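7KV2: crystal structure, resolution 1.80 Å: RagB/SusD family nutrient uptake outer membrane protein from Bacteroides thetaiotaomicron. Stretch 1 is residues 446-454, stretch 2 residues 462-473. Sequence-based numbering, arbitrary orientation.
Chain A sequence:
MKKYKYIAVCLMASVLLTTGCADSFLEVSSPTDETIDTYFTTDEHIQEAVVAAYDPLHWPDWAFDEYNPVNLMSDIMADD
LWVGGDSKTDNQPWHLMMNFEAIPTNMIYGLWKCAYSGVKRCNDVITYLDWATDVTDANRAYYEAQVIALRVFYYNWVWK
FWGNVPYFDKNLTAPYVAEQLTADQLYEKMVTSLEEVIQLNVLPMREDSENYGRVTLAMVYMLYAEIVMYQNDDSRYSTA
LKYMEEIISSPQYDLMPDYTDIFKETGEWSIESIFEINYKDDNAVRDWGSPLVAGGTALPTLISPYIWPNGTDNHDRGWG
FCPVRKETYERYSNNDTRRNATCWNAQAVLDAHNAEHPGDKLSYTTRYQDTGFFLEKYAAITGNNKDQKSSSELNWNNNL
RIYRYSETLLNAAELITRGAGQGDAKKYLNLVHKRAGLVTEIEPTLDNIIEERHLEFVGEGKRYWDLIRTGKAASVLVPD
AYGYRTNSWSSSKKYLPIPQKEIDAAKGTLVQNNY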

# COMPACT_ATOMS: atom_id res chain seq x y z
N LEU A 446 -5.62 -14.43 -18.38
CA LEU A 446 -4.60 -13.84 -17.49
C LEU A 446 -4.41 -12.38 -17.89
O LEU A 446 -4.40 -11.52 -16.96
N ASP A 447 -4.27 -12.09 -19.19
CA ASP A 447 -4.04 -10.67 -19.61
C ASP A 447 -5.22 -9.80 -19.17
O ASP A 447 -4.98 -8.68 -18.68
N ASN A 448 -6.44 -10.27 -19.36
CA ASN A 448 -7.65 -9.50 -18.98
C ASN A 448 -7.67 -9.27 -17.45
O ASN A 448 -8.07 -8.19 -17.04
N ILE A 449 -7.34 -10.28 -16.65
CA ILE A 449 -7.41 -10.17 -15.17
C ILE A 449 -6.32 -9.20 -14.70
O ILE A 449 -6.62 -8.31 -13.88
N ILE A 450 -5.12 -9.31 -15.25
CA ILE A 450 -3.98 -8.44 -14.89
C ILE A 450 -4.33 -7.00 -15.29
O ILE A 450 -4.07 -6.06 -14.47
N GLU A 451 -4.95 -6.81 -16.44
CA GLU A 451 -5.36 -5.44 -16.86
C GLU A 451 -6.50 -4.93 -15.96
O GLU A 451 -6.56 -3.69 -15.74
N GLU A 452 -7.39 -5.79 -15.46
CA GLU A 452 -8.48 -5.31 -14.56
C GLU A 452 -7.84 -4.83 -13.26
O GLU A 452 -8.26 -3.80 -12.76
N ARG A 453 -6.82 -5.52 -12.74
CA ARG A 453 -6.06 -5.05 -11.56
C ARG A 453 -5.50 -3.66 -11.85
O ARG A 453 -5.54 -2.79 -10.97
N HIS A 454 -4.92 -3.48 -13.04
CA HIS A 454 -4.28 -2.23 -13.48
C HIS A 454 -5.31 -1.08 -13.39
O HIS A 454 -4.96 -0.02 -12.90
N LYS A 462 0.05 -1.79 -6.01
CA LYS A 462 -0.15 -3.17 -6.57
C LYS A 462 0.58 -3.37 -7.91
O LYS A 462 1.17 -4.44 -8.11
N ARG A 463 0.57 -2.35 -8.78
CA ARG A 463 0.89 -2.51 -10.22
C ARG A 463 2.35 -3.00 -10.41
O ARG A 463 2.59 -3.88 -11.28
N TYR A 464 3.29 -2.41 -9.69
CA TYR A 464 4.72 -2.74 -9.89
C TYR A 464 4.90 -4.23 -9.59
O TYR A 464 5.47 -4.92 -10.46
N TRP A 465 4.37 -4.69 -8.46
CA TRP A 465 4.49 -6.12 -8.06
C TRP A 465 3.76 -7.01 -9.08
O TRP A 465 4.30 -8.10 -9.39
N ASP A 466 2.59 -6.60 -9.58
CA ASP A 466 1.85 -7.40 -10.60
C ASP A 466 2.70 -7.54 -11.89
O ASP A 466 2.75 -8.65 -12.46
N LEU A 467 3.33 -6.46 -12.35
CA LEU A 467 4.17 -6.49 -13.57
C LEU A 467 5.32 -7.47 -13.37
O LEU A 467 5.59 -8.28 -14.29
N ILE A 468 5.97 -7.40 -12.22
CA ILE A 468 7.19 -8.21 -11.98
C ILE A 468 6.74 -9.68 -11.93
O ILE A 468 7.35 -10.48 -12.65
N ARG A 469 5.72 -10.03 -11.12
CA ARG A 469 5.38 -11.45 -10.81
C ARG A 469 4.80 -12.15 -12.04
O ARG A 469 4.87 -13.41 -12.07
N THR A 470 4.23 -11.40 -13.00
CA THR A 470 3.60 -11.97 -14.23
C THR A 470 4.57 -11.97 -15.41
O THR A 470 4.16 -12.39 -16.49
N GLY A 471 5.79 -11.45 -15.22
CA GLY A 471 6.84 -11.39 -16.26
C GLY A 471 6.61 -10.27 -17.26
O GLY A 471 7.17 -10.32 -18.39
N LYS A 472 5.84 -9.25 -16.91
CA LYS A 472 5.47 -8.21 -17.90
C LYS A 472 6.36 -6.99 -17.76
O LYS A 472 6.32 -6.16 -18.64
N ALA A 473 7.11 -6.86 -16.66
CA ALA A 473 7.82 -5.62 -16.29
C ALA A 473 8.83 -5.24 -17.39
O ALA A 473 8.95 -4.04 -17.68

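The helix of residues 446-454 and the helix of residues 463-469 run nearly antiparallel, their directions 162° apart, with a closest axial approach of 10.4 Å. Only 489 Å² is buried between the two stretches, and most of the contact is built from long, charged side chains arranged around Ile-450, Arg-463 and Arg-453.

Ile-450 covers the most surface. It points toward the second stretch with both chi angles in m, and its two ends reach different neighbours. CD1 of Ile-450 lies 3.6 Å from CG2 of Thr-470 and 3.8 Å from NH2 of Arg-469, whereas CG2 of Ile-450 approaches CE of Lys-472 at 4.0 Å. Thr-470 (chi1 p) can offer its methyl to this contact because its hydroxyl is turned back toward the preceding turn, where OG1 of Thr-470 donates to the carbonyl O of Asp-466 at 2.7 Å. Lys-472 (chi1 m), extended at chi2 and chi3 and bent at chi4 (m), passes the isoleucine with its aliphatic portion and ends in a salt bridge, NZ of Lys-472 to OD1 of Asp-447 at 2.9 Å.

Arg-463 (chi1 t, chi2 p) also points inward, and its guanidinium lies flat on the ring of His-454 (chi1 t), with centres 3.4 Å apart and planes at 11°. The stack leaves the edges of both groups free for in-plane hydrogen bonding. Accordingly, ND1 of His-454 donates to OE1 of Glu-451 at 2.8 Å, while NH1 of Arg-463 donates to two waters. One, 2.8 Å from that NH1, donates in turn to the carbonyl O of Ile-450, also at 2.8 Å; the other, 3.0 Å from NH1 of Arg-463, donates to OE1 of Glu-451 at 2.7 Å. Arg-463 is thus tied to the first helix through solvent as well as by stacking.

Arg-453 (m, t, p) reaches across to Asp-466 (chi1 m) in a salt bridge whose hydrogen bond is nearly linear: NE of Arg-453 donates to OD2 of Asp-466 at 2.7 Å, with an N-H...acceptor angle of 176°. The other carboxylate oxygen, OD1 of Asp-466, accepts from NE of Arg-469 at 2.9 Å. Asp-466 therefore pairs with both arginines and offsets their charges, which come close where NH2 of Arg-469 lies over one face of the Arg-453 guanidinium, 3.6 Å from NE of Arg-453. A third water donates to OD1 of Asp-466 at 2.6 Å and to the carbonyl O of Lys-462 at 3.0 Å, and accepts a weak bond from NH2 of Arg-453 at 3.4 Å.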

# COMPACT_ATOMS: atom_id res chain seq x y z
CB LEU A 446 -3.27 -14.58 -17.59
CG LEU A 446 -3.18 -15.92 -16.87
CD1 LEU A 446 -1.73 -16.40 -16.86
CD2 LEU A 446 -3.72 -15.85 -15.45
CB ASP A 447 -3.79 -10.55 -21.12
CG ASP A 447 -2.41 -11.07 -21.49
OD1 ASP A 447 -1.64 -11.41 -20.58
OD2 ASP A 447 -2.15 -11.18 -22.67
CB ASN A 448 -8.95 -10.15 -19.45
CG ASN A 448 -9.24 -9.86 -20.91
OD1 ASN A 448 -8.48 -9.15 -21.56
ND2 ASN A 448 -10.33 -10.41 -21.43
CB ILE A 449 -7.33 -11.55 -14.50
CG1 ILE A 449 -8.51 -12.42 -14.94
CG2 ILE A 449 -7.27 -11.41 -12.99
CD1 ILE A 449 -8.34 -13.88 -14.61
CB ILE A 450 -2.68 -8.95 -15.52
CG1 ILE A 450 -2.33 -10.35 -15.00
CG2 ILE A 450 -1.58 -7.95 -15.30
CD1 ILE A 450 -2.16 -10.36 -13.50
CB GLU A 451 -5.62 -5.39 -18.35
CG GLU A 451 -5.98 -3.99 -18.82
CD GLU A 451 -4.93 -2.89 -18.68
OE1 GLU A 451 -3.77 -3.13 -18.22
OE2 GLU A 451 -5.28 -1.76 -19.07
CB GLU A 452 -9.52 -6.39 -14.28
CG GLU A 452 -10.79 -5.84 -13.67
CD GLU A 452 -11.64 -5.04 -14.64
OE1 GLU A 452 -11.55 -5.31 -15.88
OE2 GLU A 452 -12.31 -4.09 -14.17
CB ARG A 453 -4.94 -6.02 -11.20
CG ARG A 453 -5.40 -7.40 -10.78
CD ARG A 453 -4.23 -8.33 -10.52
NE ARG A 453 -3.54 -7.95 -9.28
CZ ARG A 453 -3.86 -8.32 -8.05
NH1 ARG A 453 -4.77 -9.26 -7.79
NH2 ARG A 453 -3.18 -7.78 -7.06
CB HIS A 454 -3.73 -2.43 -14.91
CG HIS A 454 -2.90 -1.30 -15.38
ND1 HIS A 454 -2.58 -1.13 -16.71
CD2 HIS A 454 -2.29 -0.30 -14.70
CE1 HIS A 454 -1.81 -0.07 -16.84
NE2 HIS A 454 -1.63 0.48 -15.61
CB LYS A 462 -1.64 -3.45 -6.80
CG LYS A 462 -2.52 -3.13 -5.59
CD LYS A 462 -2.26 -4.02 -4.40
CE LYS A 462 -3.06 -3.57 -3.18
NZ LYS A 462 -3.00 -4.50 -2.03
CB ARG A 463 0.62 -1.18 -10.93
CG ARG A 463 1.03 -1.15 -12.40
CD ARG A 463 0.27 -2.17 -13.25
NE ARG A 463 0.54 -1.89 -14.66
CZ ARG A 463 0.24 -2.71 -15.67
NH1 ARG A 463 -0.31 -3.88 -15.46
NH2 ARG A 463 0.51 -2.33 -16.90
CB TYR A 464 5.62 -1.90 -9.01
CG TYR A 464 7.10 -2.06 -9.28
CD1 TYR A 464 7.63 -1.96 -10.56
CD2 TYR A 464 7.98 -2.35 -8.24
CE1 TYR A 464 8.99 -2.03 -10.78
CE2 TYR A 464 9.35 -2.47 -8.46
CZ TYR A 464 9.85 -2.31 -9.73
OH TYR A 464 11.21 -2.39 -9.97
CB TRP A 465 4.04 -6.35 -6.62
CG TRP A 465 4.62 -5.33 -5.69
CD1 TRP A 465 3.90 -4.41 -4.96
CD2 TRP A 465 6.00 -4.98 -5.53
NE1 TRP A 465 4.75 -3.55 -4.32
CE2 TRP A 465 6.04 -3.91 -4.61
CE3 TRP A 465 7.21 -5.54 -5.97
CZ2 TRP A 465 7.23 -3.34 -4.19
CZ3 TRP A 465 8.39 -4.97 -5.56
CH2 TRP A 465 8.40 -3.89 -4.69
CB ASP A 466 0.44 -6.83 -10.86
CG ASP A 466 -0.51 -6.98 -9.67
OD1 ASP A 466 -0.27 -7.88 -8.82
OD2 ASP A 466 -1.47 -6.17 -9.59
CB LEU A 467 4.73 -5.10 -13.89
CG LEU A 467 3.71 -4.16 -14.51
CD1 LEU A 467 4.23 -2.75 -14.55
CD2 LEU A 467 3.23 -4.68 -15.87
CB ILE A 468 7.97 -7.78 -10.74
CG1 ILE A 468 8.61 -6.41 -10.92
CG2 ILE A 468 8.99 -8.85 -10.37
CD1 ILE A 468 9.26 -5.84 -9.69
CB ARG A 469 4.41 -11.57 -9.64
CG ARG A 469 2.98 -11.15 -9.95
CD ARG A 469 2.16 -11.05 -8.67
NE ARG A 469 0.82 -10.57 -8.95
CZ ARG A 469 -0.13 -11.27 -9.59
NH1 ARG A 469 0.07 -12.52 -9.95
NH2 ARG A 469 -1.32 -10.74 -9.82
CB THR A 470 2.32 -11.19 -14.60
OG1 THR A 470 2.69 -9.84 -14.89
CG2 THR A 470 1.30 -11.26 -13.51
CB LYS A 472 4.00 -7.85 -17.74
CG LYS A 472 3.01 -8.91 -18.20
CD LYS A 472 1.57 -8.44 -18.00
CE LYS A 472 0.56 -9.53 -18.30
NZ LYS A 472 0.73 -10.01 -19.69
CB ALA A 473 8.52 -5.78 -14.97
O HOH W 1 -1.71 -5.01 -13.29
O HOH W 2 -1.88 -5.02 -17.81
O HOH W 3 0.02 -6.69 -6.48